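Long-range contact in encapsidation protein (Lactococcus phage asccphi28, PDB 7JQP), which probably hydrolyses ATP as the ring-forming ASCE-fold motor that drives the viral genome into the phage capsid: residues N193-Y204 with P352-Y363. Sequence-based numbering, arbitrary orientation.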
ATOM      1  N   ASN A 193      -0.632 -30.262  15.763  1.00 34.33           N
ATOM      2  CA  ASN A 193      -0.229 -31.091  14.640  1.00 26.90           C
ATOM      3  C   ASN A 193      -0.774 -30.501  13.336  1.00 26.53           C
ATOM      4  O   ASN A 193      -1.448 -29.471  13.326  1.00 38.09           O
ATOM      5  CB  ASN A 193      -0.710 -32.520  14.860  1.00 33.85           C
ATOM      6  CG  ASN A 193       0.158 -33.278  15.842  1.00 31.37           C
ATOM      7  OD1 ASN A 193       1.375 -33.370  15.683  1.00 30.67           O
ATOM      8  ND2 ASN A 193      -0.466 -33.800  16.891  1.00 40.02           N
ATOM      9  N   PHE A 194      -0.461 -31.156  12.213  1.00 32.06           N
ATOM     10  CA  PHE A 194      -0.925 -30.745  10.887  1.00 31.89           C
ATOM     11  C   PHE A 194      -0.312 -29.415  10.460  1.00 29.90           C
ATOM     12  O   PHE A 194      -0.945 -28.631   9.747  1.00 45.61           O
ATOM     13  CB  PHE A 194      -2.453 -30.658  10.833  1.00 33.97           C
ATOM     14  CG  PHE A 194      -3.153 -31.995  10.819  1.00 25.60           C
ATOM     15  CD1 PHE A 194      -3.389 -32.669   9.630  1.00 33.74           C
ATOM     16  CD2 PHE A 194      -3.565 -32.578  12.005  1.00 25.45           C
ATOM     17  CE1 PHE A 194      -4.038 -33.894   9.627  1.00 37.57           C
ATOM     18  CE2 PHE A 194      -4.204 -33.801  12.009  1.00 35.57           C
ATOM     19  CZ  PHE A 194      -4.441 -34.462  10.820  1.00 44.14           C
ATOM     20  N   ASN A 195       0.925 -29.151  10.880  1.00 33.44           N
ATOM     21  CA  ASN A 195       1.674 -27.976  10.460  1.00 35.99           C
ATOM     22  C   ASN A 195       2.976 -28.400   9.794  1.00 40.50           C
ATOM     23  O   ASN A 195       3.566 -29.420  10.166  1.00 37.71           O
ATOM     24  CB  ASN A 195       1.972 -27.059  11.654  1.00 36.41           C
ATOM     25  CG  ASN A 195       2.901 -27.699  12.667  1.00 32.44           C
ATOM     26  OD1 ASN A 195       4.119 -27.691  12.494  1.00 25.08           O
ATOM     27  ND2 ASN A 195       2.330 -28.259  13.729  1.00 45.47           N
ATOM     28  N   PRO A 196       3.449 -27.637   8.804  1.00 41.21           N
ATOM     29  CA  PRO A 196       4.635 -28.087   8.051  1.00 36.16           C
ATOM     30  C   PRO A 196       5.904 -28.197   8.876  1.00 41.22           C
ATOM     31  O   PRO A 196       6.689 -29.132   8.667  1.00 39.89           O
ATOM     32  CB  PRO A 196       4.773 -27.016   6.954  1.00 37.17           C
ATOM     33  CG  PRO A 196       4.111 -25.797   7.538  1.00 44.99           C
ATOM     34  CD  PRO A 196       2.945 -26.335   8.323  1.00 44.14           C
ATOM     35  N   ILE A 197       6.131 -27.276   9.816  1.00 42.81           N
ATOM     36  CA  ILE A 197       7.365 -27.310  10.594  1.00 29.13           C
ATOM     37  C   ILE A 197       7.457 -28.599  11.400  1.00 25.18           C
ATOM     38  O   ILE A 197       8.516 -29.239  11.451  1.00 27.24           O
ATOM     39  CB  ILE A 197       7.470 -26.068  11.497  1.00 24.66           C
ATOM     40  CG1 ILE A 197       7.491 -24.784  10.661  1.00 33.61           C
ATOM     41  CG2 ILE A 197       8.723 -26.153  12.365  1.00 27.75           C
ATOM     42  CD1 ILE A 197       8.561 -24.757   9.575  1.00 43.09           C
ATOM     43  N   PHE A 198       6.359 -29.004  12.045  1.00 29.36           N
ATOM     44  CA  PHE A 198       6.402 -30.245  12.809  1.00 25.73           C
ATOM     45  C   PHE A 198       6.635 -31.442  11.892  1.00 31.25           C
ATOM     46  O   PHE A 198       7.275 -32.420  12.296  1.00 34.82           O
ATOM     47  CB  PHE A 198       5.130 -30.449  13.625  1.00 25.84           C
ATOM     48  CG  PHE A 198       5.173 -29.796  14.985  1.00 29.74           C
ATOM     49  CD1 PHE A 198       5.920 -28.647  15.193  1.00 41.90           C
ATOM     50  CD2 PHE A 198       4.528 -30.370  16.069  1.00 29.39           C
ATOM     51  CE1 PHE A 198       5.974 -28.052  16.435  1.00 38.39           C
ATOM     52  CE2 PHE A 198       4.589 -29.783  17.319  1.00 35.44           C
ATOM     53  CZ  PHE A 198       5.315 -28.625  17.502  1.00 38.62           C
ATOM     54  N   ALA A 199       6.114 -31.391  10.662  1.00 25.51           N
ATOM     55  CA  ALA A 199       6.300 -32.503   9.736  1.00 26.81           C
ATOM     56  C   ALA A 199       7.755 -32.617   9.297  1.00 28.42           C
ATOM     57  O   ALA A 199       8.341 -33.707   9.329  1.00 32.01           O
ATOM     58  CB  ALA A 199       5.388 -32.329   8.519  1.00 33.19           C
ATOM     59  N   GLY A 200       8.366 -31.496   8.911  1.00 33.20           N
ATOM     60  CA  GLY A 200       9.758 -31.530   8.489  1.00 29.16           C
ATOM     61  C   GLY A 200      10.684 -32.036   9.576  1.00 31.51           C
ATOM     62  O   GLY A 200      11.606 -32.813   9.312  1.00 28.95           O
ATOM     63  N   LEU A 201      10.453 -31.600  10.814  1.00 36.23           N
ATOM     64  CA  LEU A 201      11.259 -32.088  11.925  1.00 37.96           C
ATOM     65  C   LEU A 201      11.064 -33.584  12.126  1.00 41.35           C
ATOM     66  O   LEU A 201      11.995 -34.285  12.540  1.00 45.91           O
ATOM     67  CB  LEU A 201      10.894 -31.340  13.204  1.00 27.79           C
ATOM     68  CG  LEU A 201      11.365 -29.891  13.322  1.00 32.41           C
ATOM     69  CD1 LEU A 201      10.887 -29.293  14.640  1.00 33.54           C
ATOM     70  CD2 LEU A 201      12.875 -29.793  13.203  1.00 43.66           C
ATOM     71  N   GLY A 202       9.869 -34.086  11.831  1.00 36.03           N
ATOM     72  CA  GLY A 202       9.522 -35.455  12.126  1.00 43.16           C
ATOM     73  C   GLY A 202       8.886 -35.658  13.477  1.00 34.81           C
ATOM     74  O   GLY A 202       8.805 -36.803  13.940  1.00 37.23           O
ATOM     75  N   TYR A 203       8.443 -34.585  14.127  1.00 36.22           N
ATOM     76  CA  TYR A 203       7.893 -34.663  15.468  1.00 35.10           C
ATOM     77  C   TYR A 203       6.374 -34.767  15.413  1.00 28.02           C
ATOM     78  O   TYR A 203       5.713 -33.957  14.756  1.00 28.30           O
ATOM     79  CB  TYR A 203       8.288 -33.446  16.305  1.00 32.71           C
ATOM     80  CG  TYR A 203       7.783 -33.569  17.719  1.00 33.81           C
ATOM     81  CD1 TYR A 203       8.324 -34.523  18.568  1.00 47.23           C
ATOM     82  CD2 TYR A 203       6.756 -32.769  18.199  1.00 34.79           C
ATOM     83  CE1 TYR A 203       7.876 -34.669  19.856  1.00 53.54           C
ATOM     84  CE2 TYR A 203       6.298 -32.909  19.496  1.00 40.34           C
ATOM     85  CZ  TYR A 203       6.863 -33.862  20.319  1.00 51.90           C
ATOM     86  OH  TYR A 203       6.418 -34.016  21.611  1.00 61.94           O
ATOM     87  N   TYR A 204       5.833 -35.764  16.109  1.00 37.78           N
ATOM     88  CA  TYR A 204       4.397 -35.935  16.293  1.00 37.99           C
ATOM     89  C   TYR A 204       4.048 -35.502  17.711  1.00 42.05           C
ATOM     90  O   TYR A 204       4.606 -36.032  18.676  1.00 41.94           O
ATOM     91  CB  TYR A 204       4.005 -37.391  16.046  1.00 34.92           C
ATOM     92  CG  TYR A 204       2.573 -37.737  16.375  1.00 28.15           C
ATOM     93  CD1 TYR A 204       1.541 -37.421  15.503  1.00 28.21           C
ATOM     94  CD2 TYR A 204       2.256 -38.392  17.556  1.00 41.30           C
ATOM     95  CE1 TYR A 204       0.232 -37.744  15.801  1.00 29.64           C
ATOM     96  CE2 TYR A 204       0.953 -38.716  17.863  1.00 51.43           C
ATOM     97  CZ  TYR A 204      -0.056 -38.390  16.985  1.00 37.24           C
ATOM     98  OH  TYR A 204      -1.355 -38.718  17.294  1.00 43.00           O
ATOM     99  N   PRO A 352       1.026 -42.892  13.454  1.00 42.50           N
ATOM    100  CA  PRO A 352       1.662 -41.565  13.480  1.00 31.88           C
ATOM    101  C   PRO A 352       2.890 -41.485  12.598  1.00 36.42           C
ATOM    102  O   PRO A 352       3.162 -40.422  12.024  1.00 35.91           O
ATOM    103  CB  PRO A 352       2.006 -41.374  14.964  1.00 33.47           C
ATOM    104  CG  PRO A 352       0.988 -42.221  15.681  1.00 38.75           C
ATOM    105  CD  PRO A 352       0.893 -43.455  14.810  1.00 52.02           C
ATOM    106  N   GLU A 353       3.648 -42.576  12.474  1.00 52.72           N
ATOM    107  CA  GLU A 353       4.800 -42.567  11.581  1.00 48.17           C
ATOM    108  C   GLU A 353       4.362 -42.313  10.143  1.00 33.46           C
ATOM    109  O   GLU A 353       4.943 -41.476   9.445  1.00 30.84           O
ATOM    110  CB  GLU A 353       5.565 -43.887  11.687  1.00 39.00           C
ATOM    111  CG  GLU A 353       6.822 -43.933  10.826  1.00 39.64           C
ATOM    112  CD  GLU A 353       7.701 -45.133  11.124  1.00 48.18           C
ATOM    113  OE1 GLU A 353       7.167 -46.255  11.246  1.00 46.28           O
ATOM    114  OE2 GLU A 353       8.931 -44.950  11.251  1.00 59.47           O
ATOM    115  N   THR A 354       3.315 -43.012   9.691  1.00 39.96           N
ATOM    116  CA  THR A 354       2.818 -42.795   8.337  1.00 35.18           C
ATOM    117  C   THR A 354       2.255 -41.389   8.176  1.00 39.47           C
ATOM    118  O   THR A 354       2.426 -40.762   7.124  1.00 43.99           O
ATOM    119  CB  THR A 354       1.749 -43.832   7.987  1.00 28.54           C
ATOM    120  OG1 THR A 354       0.864 -44.011   9.100  1.00 36.57           O
ATOM    121  CG2 THR A 354       2.386 -45.161   7.630  1.00 34.72           C
ATOM    122  N   PHE A 355       1.569 -40.886   9.207  1.00 39.70           N
ATOM    123  CA  PHE A 355       1.021 -39.534   9.152  1.00 32.14           C
ATOM    124  C   PHE A 355       2.119 -38.507   8.911  1.00 34.34           C
ATOM    125  O   PHE A 355       1.927 -37.544   8.161  1.00 33.20           O
ATOM    126  CB  PHE A 355       0.246 -39.240  10.444  1.00 34.72           C
ATOM    127  CG  PHE A 355      -0.055 -37.784  10.659  1.00 38.43           C
ATOM    128  CD1 PHE A 355      -0.942 -37.114   9.836  1.00 37.72           C
ATOM    129  CD2 PHE A 355       0.533 -37.093  11.706  1.00 30.90           C
ATOM    130  CE1 PHE A 355      -1.211 -35.771  10.035  1.00 33.55           C
ATOM    131  CE2 PHE A 355       0.261 -35.756  11.914  1.00 29.22           C
ATOM    132  CZ  PHE A 355      -0.612 -35.094  11.078  1.00 29.30           C
ATOM    133  N   LEU A 356       3.285 -38.703   9.529  1.00 39.13           N
ATOM    134  CA  LEU A 356       4.396 -37.778   9.330  1.00 39.04           C
ATOM    135  C   LEU A 356       4.971 -37.898   7.924  1.00 42.51           C
ATOM    136  O   LEU A 356       5.360 -36.890   7.322  1.00 47.63           O
ATOM    137  CB  LEU A 356       5.464 -38.030  10.392  1.00 39.99           C
ATOM    138  CG  LEU A 356       5.087 -37.549  11.793  1.00 29.25           C
ATOM    139  CD1 LEU A 356       5.979 -38.171  12.844  1.00 36.49           C
ATOM    140  CD2 LEU A 356       5.201 -36.026  11.867  1.00 32.05           C
ATOM    141  N   GLU A 357       5.037 -39.119   7.383  1.00 45.07           N
ATOM    142  CA  GLU A 357       5.467 -39.279   5.997  1.00 39.09           C
ATOM    143  C   GLU A 357       4.475 -38.616   5.048  1.00 40.38           C
ATOM    144  O   GLU A 357       4.871 -37.928   4.099  1.00 37.58           O
ATOM    145  CB  GLU A 357       5.609 -40.759   5.637  1.00 43.68           C
ATOM    146  CG  GLU A 357       6.373 -41.616   6.631  1.00 55.07           C
ATOM    147  CD  GLU A 357       7.877 -41.491   6.495  1.00 70.70           C
ATOM    148  OE1 GLU A 357       8.352 -40.404   6.102  1.00 68.70           O
ATOM    149  OE2 GLU A 357       8.581 -42.485   6.775  1.00 62.49           O
ATOM    150  N   TRP A 358       3.174 -38.823   5.287  1.00 35.04           N
ATOM    151  CA  TRP A 358       2.163 -38.200   4.441  1.00 34.76           C
ATOM    152  C   TRP A 358       2.199 -36.684   4.562  1.00 39.91           C
ATOM    153  O   TRP A 358       1.960 -35.978   3.575  1.00 37.22           O
ATOM    154  CB  TRP A 358       0.773 -38.728   4.794  1.00 37.86           C
ATOM    155  CG  TRP A 358       0.294 -39.807   3.862  1.00 34.91           C
ATOM    156  CD1 TRP A 358       0.243 -41.150   4.104  1.00 30.76           C
ATOM    157  CD2 TRP A 358      -0.152 -39.626   2.514  1.00 31.92           C
ATOM    158  NE1 TRP A 358      -0.235 -41.811   2.997  1.00 31.14           N
ATOM    159  CE2 TRP A 358      -0.480 -40.897   2.006  1.00 34.12           C
ATOM    160  CE3 TRP A 358      -0.313 -38.508   1.690  1.00 36.70           C
ATOM    161  CZ2 TRP A 358      -0.962 -41.080   0.711  1.00 46.95           C
ATOM    162  CZ3 TRP A 358      -0.792 -38.691   0.408  1.00 32.73           C
ATOM    163  CH2 TRP A 358      -1.109 -39.967  -0.071  1.00 36.49           C
ATOM    164  N   SER A 359       2.501 -36.167   5.757  1.00 39.19           N
ATOM    165  CA  SER A 359       2.549 -34.719   5.942  1.00 41.49           C
ATOM    166  C   SER A 359       3.693 -34.098   5.150  1.00 46.83           C
ATOM    167  O   SER A 359       3.534 -33.019   4.565  1.00 44.12           O
ATOM    168  CB  SER A 359       2.670 -34.372   7.428  1.00 32.77           C
ATOM    169  OG  SER A 359       1.727 -35.083   8.210  1.00 45.92           O
ATOM    170  N   LYS A 360       4.854 -34.754   5.126  1.00 41.55           N
ATOM    171  CA  LYS A 360       5.966 -34.245   4.328  1.00 37.21           C
ATOM    172  C   LYS A 360       5.571 -34.129   2.862  1.00 43.43           C
ATOM    173  O   LYS A 360       5.884 -33.132   2.199  1.00 44.85           O
ATOM    174  CB  LYS A 360       7.184 -35.157   4.470  1.00 33.79           C
ATOM    175  CG  LYS A 360       7.907 -35.075   5.804  1.00 40.70           C
ATOM    176  CD  LYS A 360       9.266 -35.773   5.714  1.00 43.21           C
ATOM    177  CE  LYS A 360      10.086 -35.617   6.988  1.00 43.18           C
ATOM    178  NZ  LYS A 360       9.298 -35.898   8.222  1.00 43.33           N
ATOM    179  N   PHE A 361       4.892 -35.150   2.338  1.00 40.13           N
ATOM    180  CA  PHE A 361       4.481 -35.139   0.939  1.00 39.66           C
ATOM    181  C   PHE A 361       3.439 -34.059   0.676  1.00 41.23           C
ATOM    182  O   PHE A 361       3.550 -33.299  -0.292  1.00 47.21           O
ATOM    183  CB  PHE A 361       3.932 -36.510   0.553  1.00 34.17           C
ATOM    184  CG  PHE A 361       3.311 -36.552  -0.809  1.00 32.41           C
ATOM    185  CD1 PHE A 361       4.103 -36.588  -1.941  1.00 36.30           C
ATOM    186  CD2 PHE A 361       1.935 -36.553  -0.958  1.00 34.79           C
ATOM    187  CE1 PHE A 361       3.533 -36.631  -3.198  1.00 48.59           C
ATOM    188  CE2 PHE A 361       1.360 -36.593  -2.210  1.00 38.14           C
ATOM    189  CZ  PHE A 361       2.160 -36.631  -3.332  1.00 50.59           C
ATOM    190  N   VAL A 362       2.417 -33.980   1.531  1.00 49.03           N
ATOM    191  CA  VAL A 362       1.331 -33.029   1.303  1.00 56.15           C
ATOM    192  C   VAL A 362       1.871 -31.606   1.253  1.00 43.18           C
ATOM    193  O   VAL A 362       1.627 -30.867   0.294  1.00 45.48           O
ATOM    194  CB  VAL A 362       0.249 -33.184   2.387  1.00 39.41           C
ATOM    195  CG1 VAL A 362      -0.739 -32.031   2.326  1.00 47.71           C
ATOM    196  CG2 VAL A 362      -0.491 -34.506   2.212  1.00 38.94           C
ATOM    197  N   TYR A 363       2.636 -31.210   2.272  1.00 46.69           N
ATOM    198  CA  TYR A 363       3.094 -29.826   2.365  1.00 43.94           C
ATOM    199  C   TYR A 363       4.125 -29.482   1.297  1.00 46.09           C
ATOM    200  O   TYR A 363       4.188 -28.327   0.859  1.00 54.18           O
ATOM    201  CB  TYR A 363       3.637 -29.564   3.768  1.00 31.44           C
ATOM    202  CG  TYR A 363       2.551 -29.607   4.822  1.00 41.94           C
ATOM    203  CD1 TYR A 363       1.429 -28.793   4.712  1.00 47.85           C
ATOM    204  CD2 TYR A 363       2.628 -30.470   5.908  1.00 39.71           C
ATOM    205  CE1 TYR A 363       0.426 -28.824   5.656  1.00 52.03           C
ATOM    206  CE2 TYR A 363       1.623 -30.508   6.860  1.00 38.71           C
ATOM    207  CZ  TYR A 363       0.525 -29.682   6.726  1.00 42.58           C
ATOM    208  OH  TYR A 363      -0.480 -29.712   7.663  1.00 51.99           O
TER
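Phe194 and Phe355 meet edge to face where a short helix of the ASCE ATPase region, 196-201, packs on the helix that begins at Pro352 near the C-terminal end of the chain. The segment axes cross steeply and approach to 8.6 Å. Phe355, with CG anti to its backbone N, turns its edge to the Phe194 face; the centroids lie 4.7 Å apart with planes at 59°, and Phe355 CZ sits over the centre of the Phe194 ring. Arg260 adds a cation-pi contact to Phe194. Tyr204 meets the same first turn of helix 352-365: Pro352 CB stands over the ring centre, 3.8 Å from the centroid and almost on the ring normal, a CH-pi contact, while Phe355 CD2 comes to the edge of the tyrosine ring. One turn further along, Ala199 CB meets Ser359 CB at 3.6 Å. Tyr363 lays one ring face over the Pro196 backbone, with Tyr363 CD2 3.8 Å from Pro196 CA. Helix 196-201 closes in a Schellman motif with Gly202 at positive phi, and Leu356 CD1 packs on Gly202 O. Lys360 reaches this C-terminal end through a chain bent at its last torsion (chi4 47°), and its NZ donates to Ala199 O at 2.6 Å, tilted 26° from the carbonyl plane.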